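KLLA0E08119p (Kluyveromyces lactis, PDB 3VA7) probably catalyses the ATP-dependent, biotin-linked carboxylation of urea to urea-1-carboxylate, this chain being the urea carboxylase part of a longer enzyme that probably also hydrolyses that product. Local coordinates at residues A[490-495]-A[509-514]; A[519-524]-A[546-551]; A[28-33]-A[51-56]; A[47-52]-A[334-339]. All coordinates share one frame; numbering follows the deposited sequence.

Contact 1: residues A[490-495]-A[509-514]; sequences QDYPGR and MDSYSF
Asp491 OD1 is gripped by two hydroxyls, Ser604 OG and Ser606 OG, while OD2 of the same carboxylate takes the backbone N of Arg605; with its side chain held on that side, Asp491 turns its CA to the ring of Phe514. The contact lies in the carboxyltransferase part of the enzyme, where the loop that follows strand 488-490 packs on the first turn of helix 511-520. Phe514 reaches across with CG anti to the backbone N (chi1 174°), which brings its far end up against the loop at Gln490, Asp491 and Tyr492 CB. Its CZ comes 3.7 Å from Asp491 CA, and Gln490 O lies at the ring edge, near the ring plane, 3.4 Å from the same Phe514 CZ, where the aromatic hydrogens would suit a carbonyl oxygen. Tyr492 CB rests 3.7 Å from Phe514 CE2. With a serine in place of Phe514, Asp491 CA and Tyr492 CB would probably lose their apolar partner and a gap would open between loop and helix. Further out along Tyr492, CE1 meets Ser511 CB at 3.5 Å, an oblique approach to the ring. One face of that ring carries Pro493 CB over its centre, following the cis peptide bond between the two residues. The Tyr492 side chain is about 9 Å from the bound sodium ion. The helix itself begins with Asp510 as N-cap: Ser513 N donates to Asp510 OD2 at 3.1 Å (157°), coming from above the carboxylate plane.

Contact 2: residues A[519-524]-A[546-551]; sequences RVVGNN and VIAVSG
Apolar packing carries this contact, and Ala548 is where it converges: the methyl group CB of Ala548 meets Val521 CG2 at 3.5 Å and Val520 CG1 at 3.7 Å. The arrangement is the C-terminal end of helix 511-520 laid against strand 545-550, a member of the five-stranded antiparallel sheet of the carboxyltransferase part. Val520 and Val521 present different branches. In Val521, CG1 stands anti to the backbone N (chi1 175°) and runs toward the start of the strand, 4.2 Å from Val546 CB, whereas CG2, lying beside the backbone N, drops onto Ala548 and comes 3.8 Å from Ile547 C. Val520 meets the alanine mainly through CG1. The small side chain of Ala548 is consistent with the close approach of helix end and strand, 6.5 Å between Val521 CA and Ala548 CA. Ser591, on the adjoining strand 587-592, touches both Val521 and Ala548, and Pro568 and Ala649 also touch Val520.

No hydrogen bond joins the two segments directly; Arg593 bonds to Val546 through its backbone and weakly to Val521 O through NH1. Asn523 is tied down by its amide, OD1 accepting from Gly594 N and ND2 donating to Ile592 O and Asn518 OD1, while Arg519 forms a cation-pi pair with Phe644. Backbone bonding, finally, ends the helix in a Schellman motif at Gly522, whose phi of 80° and psi of 18° would push a CB into the carbonyl oxygen of Val521; Gly522 N donates to Arg519 O at 2.7 Å.

Contact 3: residues A[28-33]-A[51-56]; sequences KKPFET and KRMGIK
Ile55 lies along the chain of Lys29 to Glu32, and its side chain can be followed atom by atom. CB stands 4.0 Å from Phe31 O, and from there the branches part. CG2, anti to the backbone N, goes to Glu32 O at 3.5 Å. CG1, beside the backbone N at chi1 -57°, passes Phe31 O at 3.5 Å and slides by Lys29 CG in the opposite direction. CD1, the tip, stays near Phe31 O (3.8 Å) and reaches Pro30 CG at 4.1 Å, crossing the proline at about a right angle. Cut back to an alanine, this side chain would probably leave a gap beside Pro30 and Lys29 and strip most of the hydrocarbon from beside the Phe31 carbonyl. Met53 extends the apolar patch, bending its chain to bring CE 3.9 Å from Pro30 CG. Lys29 lays its CE 3.5 Å from Met53 O, over the end of the helix, where Gly54 forms a Schellman motif. Beyond Ile55 the chains pair in parallel: Lys56 N donates to Glu32 O at 2.8 Å (157°), in the carbonyl plane, and Thr33 CA makes a CA-H...O contact with Lys56 O. Thr33 and Lys56 point the same way, side by side. These residues close a beta-alpha-beta crossover of the biotin carboxylase N-terminal domain: strand 33-36, helix 40-53, then strand 56-61, which pairs with the first. On its other side strand 33-36 adjoins strand 106-108, and Met53 packs against Glu339 and Leu342 of helix 337-345.

Contact 4: residues A[47-52]-A[334-339]; sequences MKTLKR and GLDLVE
Arg52 runs straight out through its first two torsions and then bends at chi3 (68°), which swings its guanidinium across to Asp336, whose CG, anti to the backbone N (chi1 175°), faces it from the opposite direction. NH2 of Arg52 serves two carboxylates as salt bridges: Asp336 OD1 at 2.7 Å and Glu339 OE2 at 3.1 Å. Both oxygens lie near the guanidinium plane, but neither carboxylate is coplanar with it; OE2 of Glu339 is approached from above its own plane, and OD1 of Asp336 on the anti side. The syn lone pair of that same OD1 takes Thr49 OG1 at 2.7 Å. Asp336 is also the N-cap of helix 337-345, its OD2 accepting from Glu339 N at 3.1 Å, so one carboxylate both starts this helix and ties it to helix 40-53 within the biotin carboxylation region. Arg45, from the same helix as Thr49, bonds Asp336 OD2 as a further salt bridge and donates to Thr49 OG1. The gathered positive charge would probably keep Asp336 ionised. Next to its hydroxyl, Thr49 turns its methyl CG2 to Val338 CG1, 3.9 Å away.

How the contacts relate
Contacts 1 and 2 are buried and share helix 511-520 of the carboxyltransferase part, contact 1 at its start and contact 2 at its end; their centres are 13 Å apart, and Ser513 packs on Ser550 and Gly551. Contacts 3 and 4 share helix 40-53 in the biotin carboxylase part and are only partly buried, their centres 10 Å apart, with Met53 packing on Glu339. The chemistry follows: no hydrogen bond crosses contact 1 or 2, which meet through rings and methyls, while contact 3 adds strand pairing and contact 4 relies on charge. The two pairs stand far apart: the centres of contacts 1 and 4 are 52 Å distant.

Contact 1: residues A[490-495]-A[509-514]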
loop_
_atom_site.group_PDB
_atom_site.type_symbol
_atom_site.label_atom_id
_atom_site.label_comp_id
_atom_site.label_asym_id
_atom_site.label_seq_id
_atom_site.Cartn_x
_atom_site.Cartn_y
_atom_site.Cartn_z
ATOM N N GLN A 490 4.108 -13.519 0.453
ATOM C CA GLN A 490 4.156 -13.595 -1.021
ATOM C C GLN A 490 3.267 -14.713 -1.478
ATOM O O GLN A 490 2.992 -15.605 -0.652
ATOM C CB GLN A 490 5.582 -13.843 -1.522
ATOM C CG GLN A 490 6.541 -12.748 -1.178
ATOM C CD GLN A 490 6.234 -11.477 -1.938
ATOM O OE1 GLN A 490 6.762 -10.416 -1.598
ATOM N NE2 GLN A 490 5.371 -11.567 -2.967
ATOM N N ASP A 491 2.814 -14.680 -2.745
ATOM C CA ASP A 491 2.159 -15.843 -3.360
ATOM C C ASP A 491 2.555 -16.072 -4.810
ATOM O O ASP A 491 3.279 -15.267 -5.378
ATOM C CB ASP A 491 0.630 -15.841 -3.181
ATOM C CG ASP A 491 -0.072 -14.685 -3.914
ATOM O OD1 ASP A 491 0.537 -14.070 -4.822
ATOM O OD2 ASP A 491 -1.257 -14.401 -3.579
ATOM N N TYR A 492 2.092 -17.170 -5.420
ATOM C CA TYR A 492 2.630 -17.601 -6.707
ATOM C C TYR A 492 1.534 -18.064 -7.615
ATOM O O TYR A 492 0.761 -18.945 -7.199
ATOM C CB TYR A 492 3.573 -18.777 -6.513
ATOM C CG TYR A 492 4.071 -19.250 -7.844
ATOM C CD1 TYR A 492 5.216 -18.677 -8.408
ATOM C CD2 TYR A 492 3.367 -20.236 -8.568
ATOM C CE1 TYR A 492 5.664 -19.068 -9.646
ATOM C CE2 TYR A 492 3.822 -20.668 -9.811
ATOM C CZ TYR A 492 4.952 -20.066 -10.329
ATOM O OH TYR A 492 5.396 -20.432 -11.541
ATOM N N PRO A 493 1.491 -17.569 -8.883
ATOM C CA PRO A 493 2.509 -16.815 -9.622
ATOM C C PRO A 493 2.671 -15.342 -9.246
ATOM O O PRO A 493 3.612 -14.701 -9.717
ATOM C CB PRO A 493 2.054 -16.928 -11.077
ATOM C CG PRO A 493 0.556 -17.196 -10.988
ATOM C CD PRO A 493 0.264 -17.788 -9.700
ATOM N N GLY A 494 1.814 -14.816 -8.387
ATOM C CA GLY A 494 1.953 -13.407 -7.948
ATOM C C GLY A 494 0.904 -12.527 -8.613
ATOM O O GLY A 494 -0.187 -12.990 -8.999
ATOM N N ARG A 495 1.237 -11.249 -8.757
ATOM C CA ARG A 495 0.271 -10.257 -9.218
ATOM C C ARG A 495 0.381 -10.256 -10.702
ATOM O O ARG A 495 1.007 -9.364 -11.275
ATOM C CB ARG A 495 0.624 -8.868 -8.637
ATOM C CG ARG A 495 -0.442 -7.797 -8.788
ATOM C CD ARG A 495 -0.320 -6.739 -7.715
ATOM N NE ARG A 495 -0.909 -7.155 -6.457
ATOM C CZ ARG A 495 -0.204 -7.376 -5.339
ATOM N NH1 ARG A 495 1.115 -7.210 -5.325
ATOM N NH2 ARG A 495 -0.818 -7.791 -4.228
ATOM N N MET A 509 10.908 -14.385 -5.071
ATOM C CA MET A 509 12.061 -14.173 -5.894
ATOM C C MET A 509 12.716 -15.479 -6.380
ATOM O O MET A 509 13.406 -15.478 -7.403
ATOM C CB MET A 509 13.006 -13.404 -4.998
ATOM C CG MET A 509 14.077 -12.748 -5.686
ATOM S SD MET A 509 13.516 -11.239 -6.416
ATOM C CE MET A 509 15.192 -10.531 -6.581
ATOM N N ASP A 510 12.573 -16.565 -5.600
ATOM C CA ASP A 510 13.027 -17.896 -6.008
ATOM C C ASP A 510 11.753 -18.687 -5.953
ATOM O O ASP A 510 11.326 -19.131 -4.873
ATOM C CB ASP A 510 14.130 -18.458 -5.066
ATOM C CG ASP A 510 14.189 -20.047 -4.997
ATOM O OD1 ASP A 510 14.944 -20.612 -4.136
ATOM O OD2 ASP A 510 13.493 -20.745 -5.772
ATOM N N SER A 511 11.134 -18.865 -7.112
ATOM C CA SER A 511 9.809 -19.465 -7.108
ATOM C C SER A 511 9.782 -20.942 -6.867
ATOM O O SER A 511 8.750 -21.442 -6.380
ATOM C CB SER A 511 8.943 -19.090 -8.320
ATOM O OG SER A 511 9.214 -19.820 -9.484
ATOM N N TYR A 512 10.882 -21.639 -7.143
ATOM C CA TYR A 512 10.921 -23.122 -6.934
ATOM C C TYR A 512 10.856 -23.564 -5.447
ATOM O O TYR A 512 9.952 -24.340 -5.036
ATOM C CB TYR A 512 12.090 -23.794 -7.709
ATOM C CG TYR A 512 11.922 -25.287 -7.819
ATOM C CD1 TYR A 512 10.792 -25.836 -8.421
ATOM C CD2 TYR A 512 12.849 -26.155 -7.258
ATOM C CE1 TYR A 512 10.609 -27.194 -8.481
ATOM C CE2 TYR A 512 12.661 -27.530 -7.301
ATOM C CZ TYR A 512 11.548 -28.040 -7.912
ATOM O OH TYR A 512 11.358 -29.395 -7.958
ATOM N N SER A 513 11.784 -23.054 -4.649
ATOM C CA SER A 513 11.767 -23.273 -3.217
ATOM C C SER A 513 10.435 -22.870 -2.620
ATOM O O SER A 513 9.920 -23.544 -1.694
ATOM C CB SER A 513 12.877 -22.478 -2.530
ATOM O OG SER A 513 14.184 -22.616 -3.112
ATOM N N PHE A 514 9.855 -21.773 -3.136
ATOM C CA PHE A 514 8.620 -21.254 -2.560
ATOM C C PHE A 514 7.560 -22.341 -2.716
ATOM O O PHE A 514 6.807 -22.640 -1.784
ATOM C CB PHE A 514 8.181 -19.958 -3.243
ATOM C CG PHE A 514 6.816 -19.454 -2.785
ATOM C CD1 PHE A 514 6.713 -18.496 -1.789
ATOM C CD2 PHE A 514 5.631 -19.945 -3.373
ATOM C CE1 PHE A 514 5.431 -18.052 -1.357
ATOM C CE2 PHE A 514 4.331 -19.517 -2.951
ATOM C CZ PHE A 514 4.236 -18.549 -1.939
#

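Contact 2: residues A[519-524]-A[546-551]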
loop_
_atom_site.group_PDB
_atom_site.type_symbol
_atom_site.label_atom_id
_atom_site.label_comp_id
_atom_site.label_asym_id
_atom_site.label_seq_id
_atom_site.Cartn_x
_atom_site.Cartn_y
_atom_site.Cartn_z
ATOM N N ARG A 519 4.201 -27.049 -1.086
ATOM C CA ARG A 519 3.843 -28.434 -1.310
ATOM C C ARG A 519 4.173 -29.319 -0.092
ATOM O O ARG A 519 3.404 -30.209 0.255
ATOM C CB ARG A 519 4.546 -28.970 -2.576
ATOM C CG ARG A 519 4.192 -30.414 -2.929
ATOM C CD ARG A 519 2.716 -30.615 -3.045
ATOM N NE ARG A 519 2.414 -31.800 -3.846
ATOM C CZ ARG A 519 2.041 -32.983 -3.338
ATOM N NH1 ARG A 519 1.756 -33.994 -4.157
ATOM N NH2 ARG A 519 1.934 -33.153 -2.018
ATOM N N VAL A 520 5.283 -29.045 0.574
ATOM C CA VAL A 520 5.723 -29.923 1.628
ATOM C C VAL A 520 4.649 -30.003 2.705
ATOM O O VAL A 520 4.541 -31.013 3.419
ATOM C CB VAL A 520 7.065 -29.493 2.203
ATOM C CG1 VAL A 520 7.282 -30.102 3.567
ATOM C CG2 VAL A 520 8.228 -29.786 1.201
ATOM N N VAL A 521 3.832 -28.960 2.795
ATOM C CA VAL A 521 2.827 -28.870 3.817
ATOM C C VAL A 521 1.454 -29.192 3.222
ATOM O O VAL A 521 0.434 -29.193 3.937
ATOM C CB VAL A 521 2.813 -27.456 4.380
ATOM C CG1 VAL A 521 1.753 -27.332 5.289
ATOM C CG2 VAL A 521 4.121 -27.102 5.138
ATOM N N GLY A 522 1.394 -29.473 1.921
ATOM C CA GLY A 522 0.122 -29.860 1.316
ATOM C C GLY A 522 -0.812 -28.693 0.991
ATOM O O GLY A 522 -2.012 -28.884 0.784
ATOM N N ASN A 523 -0.265 -27.472 0.929
ATOM C CA ASN A 523 -1.034 -26.306 0.511
ATOM C C ASN A 523 -1.426 -26.405 -0.977
ATOM O O ASN A 523 -0.619 -26.839 -1.810
ATOM C CB ASN A 523 -0.229 -25.014 0.768
ATOM C CG ASN A 523 -0.355 -24.485 2.213
ATOM O OD1 ASN A 523 -1.241 -24.875 2.968
ATOM N ND2 ASN A 523 0.529 -23.553 2.582
ATOM N N ASN A 524 -2.659 -25.992 -1.312
ATOM C CA ASN A 524 -2.969 -25.489 -2.674
ATOM C C ASN A 524 -1.872 -24.496 -3.144
ATOM O O ASN A 524 -1.336 -23.742 -2.329
ATOM C CB ASN A 524 -4.322 -24.791 -2.684
ATOM C CG ASN A 524 -4.698 -24.270 -4.076
ATOM O OD1 ASN A 524 -4.325 -23.144 -4.439
ATOM N ND2 ASN A 524 -5.465 -25.084 -4.853
ATOM N N VAL A 546 1.002 -26.937 10.830
ATOM C CA VAL A 546 2.195 -27.514 10.251
ATOM C C VAL A 546 2.998 -26.418 9.497
ATOM O O VAL A 546 2.424 -25.513 8.952
ATOM C CB VAL A 546 1.820 -28.711 9.302
ATOM C CG1 VAL A 546 3.054 -29.455 8.846
ATOM C CG2 VAL A 546 0.800 -29.668 9.948
ATOM N N ILE A 547 4.321 -26.547 9.439
ATOM C CA ILE A 547 5.243 -25.536 8.950
ATOM C C ILE A 547 6.297 -26.223 8.109
ATOM O O ILE A 547 6.564 -27.404 8.302
ATOM C CB ILE A 547 5.887 -24.825 10.204
ATOM C CG1 ILE A 547 5.278 -23.446 10.391
ATOM C CG2 ILE A 547 7.455 -24.760 10.263
ATOM C CD1 ILE A 547 3.804 -23.499 10.738
ATOM N N ALA A 548 6.934 -25.510 7.193
ATOM C CA ALA A 548 8.083 -26.078 6.535
ATOM C C ALA A 548 8.922 -24.947 6.096
ATOM O O ALA A 548 8.417 -23.844 5.961
ATOM C CB ALA A 548 7.649 -26.877 5.362
ATOM N N VAL A 549 10.214 -25.194 5.895
ATOM C CA VAL A 549 11.134 -24.148 5.415
ATOM C C VAL A 549 11.918 -24.712 4.249
ATOM O O VAL A 549 12.344 -25.861 4.267
ATOM C CB VAL A 549 12.082 -23.658 6.519
ATOM C CG1 VAL A 549 12.988 -22.567 6.019
ATOM C CG2 VAL A 549 11.262 -23.124 7.699
ATOM N N SER A 550 12.085 -23.919 3.212
ATOM C CA SER A 550 12.757 -24.414 2.022
ATOM C C SER A 550 13.508 -23.259 1.410
ATOM O O SER A 550 13.138 -22.111 1.660
ATOM C CB SER A 550 11.746 -25.019 1.027
ATOM O OG SER A 550 12.442 -25.863 0.124
ATOM N N GLY A 551 14.537 -23.545 0.627
ATOM C CA GLY A 551 15.298 -22.503 0.027
ATOM C C GLY A 551 16.744 -22.597 0.445
ATOM O O GLY A 551 17.341 -23.668 0.403
#

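Contact 3: residues A[28-33]-A[51-56]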
loop_
_atom_site.group_PDB
_atom_site.type_symbol
_atom_site.label_atom_id
_atom_site.label_comp_id
_atom_site.label_asym_id
_atom_site.label_seq_id
_atom_site.Cartn_x
_atom_site.Cartn_y
_atom_site.Cartn_z
ATOM N N LYS A 28 -42.641 23.230 12.717
ATOM C CA LYS A 28 -42.088 21.885 13.053
ATOM C C LYS A 28 -40.633 21.697 12.550
ATOM O O LYS A 28 -40.170 20.557 12.353
ATOM C CB LYS A 28 -43.020 20.762 12.549
ATOM C CG LYS A 28 -43.144 20.653 10.991
ATOM C CD LYS A 28 -43.876 19.357 10.542
ATOM C CE LYS A 28 -45.416 19.542 10.564
ATOM N NZ LYS A 28 -46.068 18.523 9.687
ATOM N N LYS A 29 -39.918 22.805 12.333
ATOM C CA LYS A 29 -38.462 22.733 12.258
ATOM C C LYS A 29 -37.841 23.410 13.502
ATOM O O LYS A 29 -37.872 24.651 13.627
ATOM C CB LYS A 29 -37.948 23.356 10.973
ATOM C CG LYS A 29 -36.496 23.005 10.648
ATOM C CD LYS A 29 -36.216 23.140 9.176
ATOM C CE LYS A 29 -37.255 22.371 8.390
ATOM N NZ LYS A 29 -37.244 22.790 6.975
ATOM N N PRO A 30 -37.300 22.599 14.443
ATOM C CA PRO A 30 -36.787 23.129 15.715
ATOM C C PRO A 30 -35.762 24.243 15.578
ATOM O O PRO A 30 -35.782 25.189 16.356
ATOM C CB PRO A 30 -36.148 21.892 16.381
ATOM C CG PRO A 30 -36.143 20.839 15.344
ATOM C CD PRO A 30 -37.274 21.126 14.439
ATOM N N PHE A 31 -34.863 24.098 14.610
ATOM C CA PHE A 31 -33.714 24.972 14.401
ATOM C C PHE A 31 -33.373 24.952 12.906
ATOM O O PHE A 31 -33.674 23.990 12.207
ATOM C CB PHE A 31 -32.478 24.494 15.166
ATOM C CG PHE A 31 -32.640 24.411 16.656
ATOM C CD1 PHE A 31 -32.584 25.560 17.450
ATOM C CD2 PHE A 31 -32.776 23.168 17.281
ATOM C CE1 PHE A 31 -32.707 25.472 18.827
ATOM C CE2 PHE A 31 -32.883 23.079 18.655
ATOM C CZ PHE A 31 -32.850 24.248 19.435
ATOM N N GLU A 32 -32.736 26.019 12.444
ATOM C CA GLU A 32 -32.511 26.237 11.044
ATOM C C GLU A 32 -31.108 25.712 10.712
ATOM O O GLU A 32 -30.927 24.908 9.804
ATOM C CB GLU A 32 -32.669 27.740 10.756
ATOM C CG GLU A 32 -33.456 28.119 9.491
ATOM C CD GLU A 32 -34.791 27.366 9.356
ATOM O OE1 GLU A 32 -35.584 27.413 10.330
ATOM O OE2 GLU A 32 -35.045 26.739 8.273
ATOM N N THR A 33 -30.118 26.154 11.480
ATOM C CA THR A 33 -28.785 25.620 11.361
ATOM C C THR A 33 -28.344 25.175 12.778
ATOM O O THR A 33 -28.672 25.847 13.756
ATOM C CB THR A 33 -27.801 26.642 10.660
ATOM O OG1 THR A 33 -27.587 27.760 11.496
ATOM C CG2 THR A 33 -28.389 27.223 9.412
ATOM N N LYS A 51 -29.784 16.253 8.359
ATOM C CA LYS A 51 -30.149 16.184 6.956
ATOM C C LYS A 51 -31.613 15.791 6.773
ATOM O O LYS A 51 -32.345 16.533 6.133
ATOM C CB LYS A 51 -29.234 15.260 6.149
ATOM C CG LYS A 51 -29.557 15.213 4.619
ATOM C CD LYS A 51 -28.246 14.959 3.807
ATOM C CE LYS A 51 -28.428 14.318 2.394
ATOM N NZ LYS A 51 -28.242 12.782 2.382
ATOM N N ARG A 52 -32.027 14.642 7.316
ATOM C CA ARG A 52 -33.392 14.167 7.086
ATOM C C ARG A 52 -34.396 15.214 7.541
ATOM O O ARG A 52 -35.454 15.339 6.949
ATOM C CB ARG A 52 -33.652 12.821 7.763
ATOM C CG ARG A 52 -35.115 12.376 7.771
ATOM C CD ARG A 52 -35.306 10.928 8.355
ATOM N NE ARG A 52 -35.010 10.859 9.805
ATOM C CZ ARG A 52 -35.778 11.388 10.766
ATOM N NH1 ARG A 52 -36.937 12.010 10.478
ATOM N NH2 ARG A 52 -35.383 11.301 12.029
ATOM N N MET A 53 -34.035 16.011 8.561
ATOM C CA MET A 53 -34.935 17.019 9.077
ATOM C C MET A 53 -34.859 18.349 8.309
ATOM O O MET A 53 -35.645 19.268 8.594
ATOM C CB MET A 53 -34.653 17.243 10.556
ATOM C CG MET A 53 -35.001 16.040 11.470
ATOM S SD MET A 53 -34.589 16.359 13.215
ATOM C CE MET A 53 -35.995 17.332 13.729
ATOM N N GLY A 54 -33.947 18.479 7.345
ATOM C CA GLY A 54 -33.893 19.683 6.530
ATOM C C GLY A 54 -33.261 20.834 7.292
ATOM O O GLY A 54 -33.489 22.014 6.950
ATOM N N ILE A 55 -32.477 20.479 8.323
ATOM C CA ILE A 55 -31.730 21.388 9.167
ATOM C C ILE A 55 -30.262 21.485 8.733
ATOM O O ILE A 55 -29.580 20.467 8.587
ATOM C CB ILE A 55 -31.728 20.896 10.609
ATOM C CG1 ILE A 55 -33.164 20.727 11.134
ATOM C CG2 ILE A 55 -30.896 21.826 11.497
ATOM C CD1 ILE A 55 -33.217 20.203 12.575
ATOM N N LYS A 56 -29.767 22.703 8.554
ATOM C CA LYS A 56 -28.441 22.873 8.040
ATOM C C LYS A 56 -27.503 22.516 9.158
ATOM O O LYS A 56 -27.789 22.833 10.285
ATOM C CB LYS A 56 -28.231 24.296 7.469
ATOM C CG LYS A 56 -28.639 24.372 5.955
ATOM C CD LYS A 56 -29.382 25.667 5.602
ATOM C CE LYS A 56 -28.484 26.984 5.738
ATOM N NZ LYS A 56 -29.183 28.368 5.737
#

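Contact 4: residues A[47-52]-A[334-339]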
loop_
_atom_site.group_PDB
_atom_site.type_symbol
_atom_site.label_atom_id
_atom_site.label_comp_id
_atom_site.label_asym_id
_atom_site.label_seq_id
_atom_site.Cartn_x
_atom_site.Cartn_y
_atom_site.Cartn_z
ATOM N N MET A 47 -25.542 14.235 12.032
ATOM C CA MET A 47 -25.809 14.832 10.696
ATOM C C MET A 47 -26.829 14.113 9.811
ATOM O O MET A 47 -27.497 14.773 9.019
ATOM C CB MET A 47 -24.517 15.056 9.915
ATOM C CG MET A 47 -23.604 16.070 10.622
ATOM S SD MET A 47 -21.977 16.189 9.869
ATOM C CE MET A 47 -21.175 17.242 11.103
ATOM N N LYS A 48 -26.967 12.783 9.928
ATOM C CA LYS A 48 -27.963 12.105 9.091
ATOM C C LYS A 48 -29.335 12.586 9.502
ATOM O O LYS A 48 -30.197 12.821 8.643
ATOM C CB LYS A 48 -27.964 10.587 9.252
ATOM C CG LYS A 48 -26.781 9.883 8.710
ATOM C CD LYS A 48 -27.147 8.440 8.301
ATOM C CE LYS A 48 -28.480 7.886 8.925
ATOM N NZ LYS A 48 -29.095 6.740 8.105
ATOM N N THR A 49 -29.528 12.742 10.811
ATOM C CA THR A 49 -30.812 13.110 11.293
ATOM C C THR A 49 -31.023 14.538 10.839
ATOM O O THR A 49 -32.097 14.889 10.299
ATOM C CB THR A 49 -30.877 12.970 12.801
ATOM O OG1 THR A 49 -30.842 11.578 13.174
ATOM C CG2 THR A 49 -32.112 13.630 13.339
ATOM N N LEU A 50 -30.000 15.367 11.027
ATOM C CA LEU A 50 -30.167 16.764 10.693
ATOM C C LEU A 50 -30.580 16.861 9.245
ATOM O O LEU A 50 -31.637 17.421 8.938
ATOM C CB LEU A 50 -28.904 17.574 10.948
ATOM C CG LEU A 50 -28.594 17.929 12.417
ATOM C CD1 LEU A 50 -27.301 18.682 12.423
ATOM C CD2 LEU A 50 -29.687 18.719 13.163
ATOM N N LYS A 51 -29.784 16.253 8.359
ATOM C CA LYS A 51 -30.149 16.184 6.956
ATOM C C LYS A 51 -31.613 15.791 6.773
ATOM O O LYS A 51 -32.345 16.533 6.133
ATOM C CB LYS A 51 -29.234 15.260 6.149
ATOM C CG LYS A 51 -29.557 15.213 4.619
ATOM C CD LYS A 51 -28.246 14.959 3.807
ATOM C CE LYS A 51 -28.428 14.318 2.394
ATOM N NZ LYS A 51 -28.242 12.782 2.382
ATOM N N ARG A 52 -32.027 14.642 7.316
ATOM C CA ARG A 52 -33.392 14.167 7.086
ATOM C C ARG A 52 -34.396 15.214 7.541
ATOM O O ARG A 52 -35.454 15.339 6.949
ATOM C CB ARG A 52 -33.652 12.821 7.763
ATOM C CG ARG A 52 -35.115 12.376 7.771
ATOM C CD ARG A 52 -35.306 10.928 8.355
ATOM N NE ARG A 52 -35.010 10.859 9.805
ATOM C CZ ARG A 52 -35.778 11.388 10.766
ATOM N NH1 ARG A 52 -36.937 12.010 10.478
ATOM N NH2 ARG A 52 -35.383 11.301 12.029
ATOM N N GLY A 334 -37.868 2.329 17.308
ATOM C CA GLY A 334 -38.027 3.043 16.051
ATOM C C GLY A 334 -37.930 4.536 16.266
ATOM O O GLY A 334 -38.358 5.312 15.405
ATOM N N LEU A 335 -37.430 4.960 17.432
ATOM C CA LEU A 335 -37.289 6.383 17.720
ATOM C C LEU A 335 -35.955 6.889 17.254
ATOM O O LEU A 335 -34.965 6.195 17.331
ATOM C CB LEU A 335 -37.402 6.664 19.220
ATOM C CG LEU A 335 -38.766 6.336 19.849
ATOM C CD1 LEU A 335 -38.744 6.763 21.308
ATOM C CD2 LEU A 335 -39.929 6.946 19.096
ATOM N N ASP A 336 -35.923 8.106 16.757
ATOM C CA ASP A 336 -34.668 8.723 16.505
ATOM C C ASP A 336 -34.444 9.662 17.719
ATOM O O ASP A 336 -35.040 10.752 17.806
ATOM C CB ASP A 336 -34.722 9.451 15.164
ATOM C CG ASP A 336 -33.460 10.256 14.859
ATOM O OD1 ASP A 336 -33.309 10.634 13.667
ATOM O OD2 ASP A 336 -32.630 10.545 15.786
ATOM N N LEU A 337 -33.569 9.225 18.632
ATOM C CA LEU A 337 -33.248 9.972 19.859
ATOM C C LEU A 337 -32.646 11.379 19.641
ATOM O O LEU A 337 -33.068 12.326 20.282
ATOM C CB LEU A 337 -32.350 9.126 20.747
ATOM C CG LEU A 337 -33.025 7.847 21.261
ATOM C CD1 LEU A 337 -32.002 7.207 22.183
ATOM C CD2 LEU A 337 -34.440 8.087 22.010
ATOM N N VAL A 338 -31.691 11.528 18.732
ATOM C CA VAL A 338 -31.237 12.866 18.292
ATOM C C VAL A 338 -32.401 13.745 17.856
ATOM O O VAL A 338 -32.424 14.915 18.170
ATOM C CB VAL A 338 -30.096 12.805 17.216
ATOM C CG1 VAL A 338 -29.837 14.180 16.511
ATOM C CG2 VAL A 338 -28.807 12.247 17.821
ATOM N N GLU A 339 -33.369 13.205 17.127
ATOM C CA GLU A 339 -34.498 14.042 16.652
ATOM C C GLU A 339 -35.238 14.594 17.880
ATOM O O GLU A 339 -35.448 15.805 17.989
ATOM C CB GLU A 339 -35.489 13.240 15.805
ATOM C CG GLU A 339 -36.705 14.086 15.358
ATOM C CD GLU A 339 -37.731 13.325 14.524
ATOM O OE1 GLU A 339 -38.819 13.890 14.257
ATOM O OE2 GLU A 339 -37.470 12.167 14.166
#